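Local coordinates for phosphoribulokinase 1 (Rhodobacter sphaeroides, PDB 1A7J), which catalyses the ATP-dependent phosphorylation of D-ribulose 5-phosphate to D-ribulose 1,5-bisphosphate, a step of the Calvin cycle, at residues A[149-163]-A[203-217]. Sequence-based numbering, arbitrary orientation.
Sequences DLKIGVVPVINLEWI and DINFQRVPVVDTSNP
Two parallel strands of the central mixed sheet, 150-156 and 204-210, pair in register from Ile-152 with Ile-204 to Pro-156 with Arg-208. The ladder opens with a fork, Lys-151 O accepting from both Asp-203 N and Ile-204 N, and then alternates: Phe-206 N donates almost straight to Gly-153 O (2.7 Å, 177°), Phe-206 O accepts from Val-155 N, and Val-157 N closes it on Arg-208 O. At its start Asp-203 folds back against Lys-151. Its OD2 takes Lys-151 N through the anti lone pair (3.1 Å), while a long salt bridge and one water link the same oxygen to Lys-151 NZ, which also binds Ala-148 O; OD1 pairs with Arg-236. On the sheet face carrying Ile-152 and Phe-206 these side chains lie alongside each other, Ile-152 CG2 3.7 Å from Phe-206 CD1, and helix 268-284 covers the ring.

Where strand 150-156 ends, Val-157, at the N-cap of helix 158-168, and Leu-160 pack on the end of strand 204-210: Val-157 CG2 abuts the Pro-210 ring at CD (3.3 Å), and Leu-160, its CG anti to the backbone N (chi1 176°), brings CD2 against both Pro-210 CG and Arg-208 CG. Toward the following loop, Asn-159 ND2 donates to Thr-214 O (2.7 Å) in a bent bond from above the carbonyl plane, and its CB rests on Thr-214 OG1. An alanine here would remove this amide, and Thr-214 O would probably lose its tie to the helix. Pro-217 packs on the helix, CG against Trp-162 CE3 (3.5 Å) and CB against Ile-163 CG1; the indole lies near Arg-187 of the catalytic site. Strand 150-156 also pairs with strand 7-11, which leads into the predicted ATP-binding loop, an arrangement typical of the parallel core of P-loop kinases related to adenylate kinase.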
loop_
_atom_site.group_PDB
_atom_site.type_symbol
_atom_site.label_atom_id
_atom_site.label_comp_id
_atom_site.label_asym_id
_atom_site.label_seq_id
_atom_site.Cartn_x
_atom_site.Cartn_y
_atom_site.Cartn_z
ATOM N N ASP A 149 11.175 -9.452 -0.524
ATOM C CA ASP A 149 11.076 -10.772 -1.155
ATOM C C ASP A 149 9.681 -11.065 -1.666
ATOM O O ASP A 149 9.462 -12.050 -2.371
ATOM C CB ASP A 149 11.488 -11.885 -0.192
ATOM C CG ASP A 149 12.813 -11.624 0.458
ATOM O OD1 ASP A 149 12.840 -10.762 1.371
ATOM O OD2 ASP A 149 13.816 -12.260 0.050
ATOM N N LEU A 150 8.717 -10.280 -1.214
ATOM C CA LEU A 150 7.367 -10.390 -1.731
ATOM C C LEU A 150 6.800 -8.988 -1.822
ATOM O O LEU A 150 6.968 -8.185 -0.916
ATOM C CB LEU A 150 6.519 -11.265 -0.809
ATOM C CG LEU A 150 5.122 -11.698 -1.264
ATOM C CD1 LEU A 150 5.180 -12.448 -2.586
ATOM C CD2 LEU A 150 4.529 -12.590 -0.191
ATOM N N LYS A 151 6.390 -8.624 -3.018
ATOM C CA LYS A 151 5.816 -7.328 -3.239
ATOM C C LYS A 151 4.395 -7.493 -3.788
ATOM O O LYS A 151 4.174 -8.235 -4.749
ATOM C CB LYS A 151 6.701 -6.570 -4.212
ATOM C CG LYS A 151 8.087 -6.372 -3.697
ATOM C CD LYS A 151 8.949 -5.780 -4.760
ATOM C CE LYS A 151 9.499 -6.859 -5.654
ATOM N NZ LYS A 151 10.099 -7.977 -4.862
ATOM N N ILE A 152 3.430 -7.035 -2.999
ATOM C CA ILE A 152 2.023 -7.116 -3.351
ATOM C C ILE A 152 1.519 -5.721 -3.664
ATOM O O ILE A 152 1.979 -4.729 -3.089
ATOM C CB ILE A 152 1.214 -7.676 -2.185
ATOM C CG1 ILE A 152 1.717 -9.067 -1.832
ATOM C CG2 ILE A 152 -0.248 -7.721 -2.520
ATOM C CD1 ILE A 152 2.376 -9.102 -0.495
ATOM N N GLY A 153 0.616 -5.629 -4.618
ATOM C CA GLY A 153 0.044 -4.338 -4.924
ATOM C C GLY A 153 -1.431 -4.421 -4.661
ATOM O O GLY A 153 -2.074 -5.364 -5.069
ATOM N N VAL A 154 -1.951 -3.512 -3.869
ATOM C CA VAL A 154 -3.380 -3.437 -3.721
ATOM C C VAL A 154 -3.829 -2.069 -4.188
ATOM O O VAL A 154 -3.540 -1.072 -3.544
ATOM C CB VAL A 154 -3.780 -3.649 -2.273
ATOM C CG1 VAL A 154 -5.263 -3.941 -2.204
ATOM C CG2 VAL A 154 -2.980 -4.806 -1.680
ATOM N N VAL A 155 -4.479 -2.025 -5.338
ATOM C CA VAL A 155 -4.707 -0.792 -6.079
ATOM C C VAL A 155 -6.177 -0.740 -6.516
ATOM O O VAL A 155 -6.690 -1.727 -7.017
ATOM C CB VAL A 155 -3.859 -0.773 -7.370
ATOM C CG1 VAL A 155 -3.226 0.550 -7.542
ATOM C CG2 VAL A 155 -2.816 -1.840 -7.334
ATOM N N PRO A 156 -6.841 0.434 -6.432
ATOM C CA PRO A 156 -8.132 0.625 -7.111
ATOM C C PRO A 156 -8.028 1.230 -8.505
ATOM O O PRO A 156 -7.023 1.876 -8.816
ATOM C CB PRO A 156 -8.883 1.564 -6.175
ATOM C CG PRO A 156 -7.807 2.332 -5.488
ATOM C CD PRO A 156 -6.695 1.359 -5.288
ATOM N N VAL A 157 -9.061 1.056 -9.339
ATOM C CA VAL A 157 -9.052 1.719 -10.633
ATOM C C VAL A 157 -9.155 3.205 -10.378
ATOM O O VAL A 157 -9.792 3.612 -9.421
ATOM C CB VAL A 157 -10.190 1.268 -11.534
ATOM C CG1 VAL A 157 -9.953 -0.124 -11.955
ATOM C CG2 VAL A 157 -11.488 1.385 -10.837
ATOM N N ILE A 158 -8.469 4.002 -11.187
ATOM C CA ILE A 158 -8.278 5.415 -10.903
ATOM C C ILE A 158 -9.567 6.094 -10.500
ATOM O O ILE A 158 -9.664 6.586 -9.388
ATOM C CB ILE A 158 -7.655 6.127 -12.107
ATOM C CG1 ILE A 158 -6.255 5.559 -12.386
ATOM C CG2 ILE A 158 -7.551 7.600 -11.823
ATOM C CD1 ILE A 158 -5.668 5.979 -13.681
ATOM N N ASN A 159 -10.620 5.865 -11.277
ATOM C CA ASN A 159 -11.959 6.325 -10.936
ATOM C C ASN A 159 -12.288 6.121 -9.475
ATOM O O ASN A 159 -12.886 6.975 -8.873
ATOM C CB ASN A 159 -13.014 5.572 -11.725
ATOM C CG ASN A 159 -12.970 5.862 -13.166
ATOM O OD1 ASN A 159 -12.209 5.259 -13.896
ATOM N ND2 ASN A 159 -13.911 6.654 -13.624
ATOM N N LEU A 160 -12.016 4.942 -8.934
ATOM C CA LEU A 160 -12.340 4.652 -7.532
ATOM C C LEU A 160 -11.363 5.257 -6.494
ATOM O O LEU A 160 -11.756 5.507 -5.353
ATOM C CB LEU A 160 -12.471 3.133 -7.332
ATOM C CG LEU A 160 -12.718 2.476 -5.967
ATOM C CD1 LEU A 160 -14.111 2.786 -5.471
ATOM C CD2 LEU A 160 -12.524 0.962 -6.090
ATOM N N GLU A 161 -10.130 5.578 -6.898
ATOM C CA GLU A 161 -9.195 6.242 -5.994
ATOM C C GLU A 161 -9.703 7.645 -5.729
ATOM O O GLU A 161 -9.876 8.013 -4.575
ATOM C CB GLU A 161 -7.788 6.288 -6.595
ATOM C CG GLU A 161 -6.652 6.462 -5.566
ATOM C CD GLU A 161 -6.237 7.924 -5.376
ATOM O OE1 GLU A 161 -6.086 8.648 -6.393
ATOM O OE2 GLU A 161 -6.085 8.360 -4.212
ATOM N N TRP A 162 -10.131 8.345 -6.781
ATOM C CA TRP A 162 -10.696 9.685 -6.637
ATOM C C TRP A 162 -11.915 9.713 -5.722
ATOM O O TRP A 162 -12.037 10.606 -4.913
ATOM C CB TRP A 162 -11.111 10.248 -7.980
ATOM C CG TRP A 162 -10.036 10.355 -8.968
ATOM C CD1 TRP A 162 -8.701 10.140 -8.767
ATOM C CD2 TRP A 162 -10.169 10.865 -10.281
ATOM N NE1 TRP A 162 -7.989 10.526 -9.880
ATOM C CE2 TRP A 162 -8.863 10.980 -10.821
ATOM C CE3 TRP A 162 -11.263 11.281 -11.040
ATOM C CZ2 TRP A 162 -8.628 11.498 -12.083
ATOM C CZ3 TRP A 162 -11.030 11.803 -12.291
ATOM C CH2 TRP A 162 -9.714 11.910 -12.808
ATOM N N ILE A 163 -12.882 8.837 -5.948
ATOM C CA ILE A 163 -14.040 8.753 -5.076
ATOM C C ILE A 163 -13.563 8.503 -3.672
ATOM O O ILE A 163 -14.085 9.078 -2.734
ATOM C CB ILE A 163 -14.951 7.574 -5.463
ATOM C CG1 ILE A 163 -15.590 7.847 -6.823
ATOM C CG2 ILE A 163 -16.042 7.340 -4.397
ATOM C CD1 ILE A 163 -15.754 6.605 -7.723
ATOM N N ASP A 203 4.955 -8.576 -7.278
ATOM C CA ASP A 203 4.804 -9.968 -7.659
ATOM C C ASP A 203 3.350 -10.314 -7.903
ATOM O O ASP A 203 3.042 -11.175 -8.718
ATOM C CB ASP A 203 5.339 -10.876 -6.562
ATOM C CG ASP A 203 6.847 -10.824 -6.434
ATOM O OD1 ASP A 203 7.557 -11.431 -7.255
ATOM O OD2 ASP A 203 7.328 -10.235 -5.454
ATOM N N ILE A 204 2.451 -9.786 -7.087
ATOM C CA ILE A 204 1.024 -10.076 -7.260
ATOM C C ILE A 204 0.257 -8.785 -7.112
ATOM O O ILE A 204 0.458 -8.083 -6.141
ATOM C CB ILE A 204 0.525 -11.049 -6.189
ATOM C CG1 ILE A 204 1.336 -12.339 -6.247
ATOM C CG2 ILE A 204 -0.935 -11.374 -6.419
ATOM C CD1 ILE A 204 0.739 -13.474 -5.462
ATOM N N ASN A 205 -0.584 -8.444 -8.082
ATOM C CA ASN A 205 -1.448 -7.285 -7.921
ATOM C C ASN A 205 -2.851 -7.734 -7.611
ATOM O O ASN A 205 -3.349 -8.647 -8.225
ATOM C CB ASN A 205 -1.487 -6.446 -9.183
ATOM C CG ASN A 205 -0.188 -5.748 -9.467
ATOM O OD1 ASN A 205 0.511 -5.318 -8.560
ATOM N ND2 ASN A 205 0.080 -5.518 -10.737
ATOM N N PHE A 206 -3.490 -7.059 -6.666
ATOM C CA PHE A 206 -4.920 -7.144 -6.450
ATOM C C PHE A 206 -5.546 -5.814 -6.896
ATOM O O PHE A 206 -5.257 -4.793 -6.302
ATOM C CB PHE A 206 -5.156 -7.367 -4.961
ATOM C CG PHE A 206 -4.670 -8.713 -4.455
ATOM C CD1 PHE A 206 -3.322 -8.937 -4.209
ATOM C CD2 PHE A 206 -5.569 -9.739 -4.188
ATOM C CE1 PHE A 206 -2.899 -10.149 -3.707
ATOM C CE2 PHE A 206 -5.148 -10.940 -3.687
ATOM C CZ PHE A 206 -3.815 -11.145 -3.452
ATOM N N GLN A 207 -6.350 -5.787 -7.957
ATOM C CA GLN A 207 -6.904 -4.512 -8.436
ATOM C C GLN A 207 -8.403 -4.405 -8.224
ATOM O O GLN A 207 -9.143 -5.221 -8.728
ATOM C CB GLN A 207 -6.600 -4.291 -9.925
ATOM C CG GLN A 207 -6.841 -2.847 -10.359
ATOM C CD GLN A 207 -6.778 -2.649 -11.852
ATOM O OE1 GLN A 207 -6.898 -3.596 -12.619
ATOM N NE2 GLN A 207 -6.607 -1.413 -12.274
ATOM N N ARG A 208 -8.837 -3.407 -7.462
ATOM C CA ARG A 208 -10.217 -3.272 -7.049
ATOM C C ARG A 208 -10.981 -2.506 -8.106
ATOM O O ARG A 208 -10.711 -1.342 -8.347
ATOM C CB ARG A 208 -10.277 -2.553 -5.704
ATOM C CG ARG A 208 -11.673 -2.455 -5.122
ATOM C CD ARG A 208 -11.712 -2.853 -3.648
ATOM N NE ARG A 208 -12.757 -3.856 -3.381
ATOM C CZ ARG A 208 -12.787 -4.650 -2.309
ATOM N NH1 ARG A 208 -12.000 -4.410 -1.270
ATOM N NH2 ARG A 208 -13.648 -5.650 -2.246
ATOM N N VAL A 209 -11.927 -3.172 -8.747
ATOM C CA VAL A 209 -12.634 -2.616 -9.897
ATOM C C VAL A 209 -14.129 -2.534 -9.601
ATOM O O VAL A 209 -14.767 -3.575 -9.471
ATOM C CB VAL A 209 -12.504 -3.541 -11.090
ATOM C CG1 VAL A 209 -12.709 -2.788 -12.345
ATOM C CG2 VAL A 209 -11.189 -4.220 -11.074
ATOM N N PRO A 210 -14.744 -1.331 -9.608
ATOM C CA PRO A 210 -16.159 -1.325 -9.267
ATOM C C PRO A 210 -16.988 -1.784 -10.434
ATOM O O PRO A 210 -16.809 -1.320 -11.553
ATOM C CB PRO A 210 -16.443 0.132 -8.959
ATOM C CG PRO A 210 -15.191 0.672 -8.593
ATOM C CD PRO A 210 -14.213 0.028 -9.521
ATOM N N VAL A 211 -18.032 -2.528 -10.140
ATOM C CA VAL A 211 -18.926 -2.945 -11.175
ATOM C C VAL A 211 -20.202 -2.123 -10.998
ATOM O O VAL A 211 -21.307 -2.539 -11.347
ATOM C CB VAL A 211 -19.120 -4.462 -11.080
ATOM C CG1 VAL A 211 -20.231 -4.812 -10.150
ATOM C CG2 VAL A 211 -19.340 -5.019 -12.419
ATOM N N VAL A 212 -20.016 -0.905 -10.490
ATOM C CA VAL A 212 -21.030 0.126 -10.610
ATOM C C VAL A 212 -20.467 1.378 -11.250
ATOM O O VAL A 212 -19.255 1.516 -11.415
ATOM C CB VAL A 212 -21.603 0.496 -9.269
ATOM C CG1 VAL A 212 -22.180 -0.709 -8.620
ATOM C CG2 VAL A 212 -20.531 1.103 -8.402
ATOM N N ASP A 213 -21.340 2.350 -11.481
ATOM C CA ASP A 213 -21.015 3.457 -12.366
ATOM C C ASP A 213 -20.122 4.455 -11.670
ATOM O O ASP A 213 -20.586 5.254 -10.868
ATOM C CB ASP A 213 -22.293 4.145 -12.807
ATOM C CG ASP A 213 -22.060 5.215 -13.822
ATOM O OD1 ASP A 213 -20.927 5.311 -14.317
ATOM O OD2 ASP A 213 -23.017 5.943 -14.154
ATOM N N THR A 214 -18.861 4.498 -12.066
ATOM C CA THR A 214 -17.948 5.456 -11.487
ATOM C C THR A 214 -17.464 6.487 -12.511
ATOM O O THR A 214 -16.331 6.957 -12.433
ATOM C CB THR A 214 -16.730 4.728 -10.898
ATOM O OG1 THR A 214 -15.905 4.271 -11.972
ATOM C CG2 THR A 214 -17.160 3.536 -10.057
ATOM N N SER A 215 -18.339 6.874 -13.436
ATOM C CA SER A 215 -17.926 7.670 -14.588
ATOM C C SER A 215 -17.775 9.138 -14.296
ATOM O O SER A 215 -17.140 9.854 -15.065
ATOM C CB SER A 215 -18.896 7.496 -15.750
ATOM O OG SER A 215 -20.223 7.691 -15.323
ATOM N N ASN A 216 -18.416 9.622 -13.248
ATOM C CA ASN A 216 -18.016 10.907 -12.721
ATOM C C ASN A 216 -17.748 10.711 -11.264
ATOM O O ASN A 216 -18.674 10.730 -10.480
ATOM C CB ASN A 216 -19.133 11.942 -12.891
ATOM C CG ASN A 216 -18.843 13.244 -12.154
ATOM O OD1 ASN A 216 -17.829 13.374 -11.444
ATOM N ND2 ASN A 216 -19.692 14.246 -12.380
ATOM N N PRO A 217 -16.465 10.562 -10.870
ATOM C CA PRO A 217 -16.062 10.385 -9.467
ATOM C C PRO A 217 -16.385 11.544 -8.519
ATOM O O PRO A 217 -16.208 11.426 -7.296
ATOM C CB PRO A 217 -14.559 10.161 -9.566
ATOM C CG PRO A 217 -14.354 9.618 -10.920
ATOM C CD PRO A 217 -15.345 10.305 -11.785
HETATM O O HOH W 1 9.997 -10.561 -4.833
#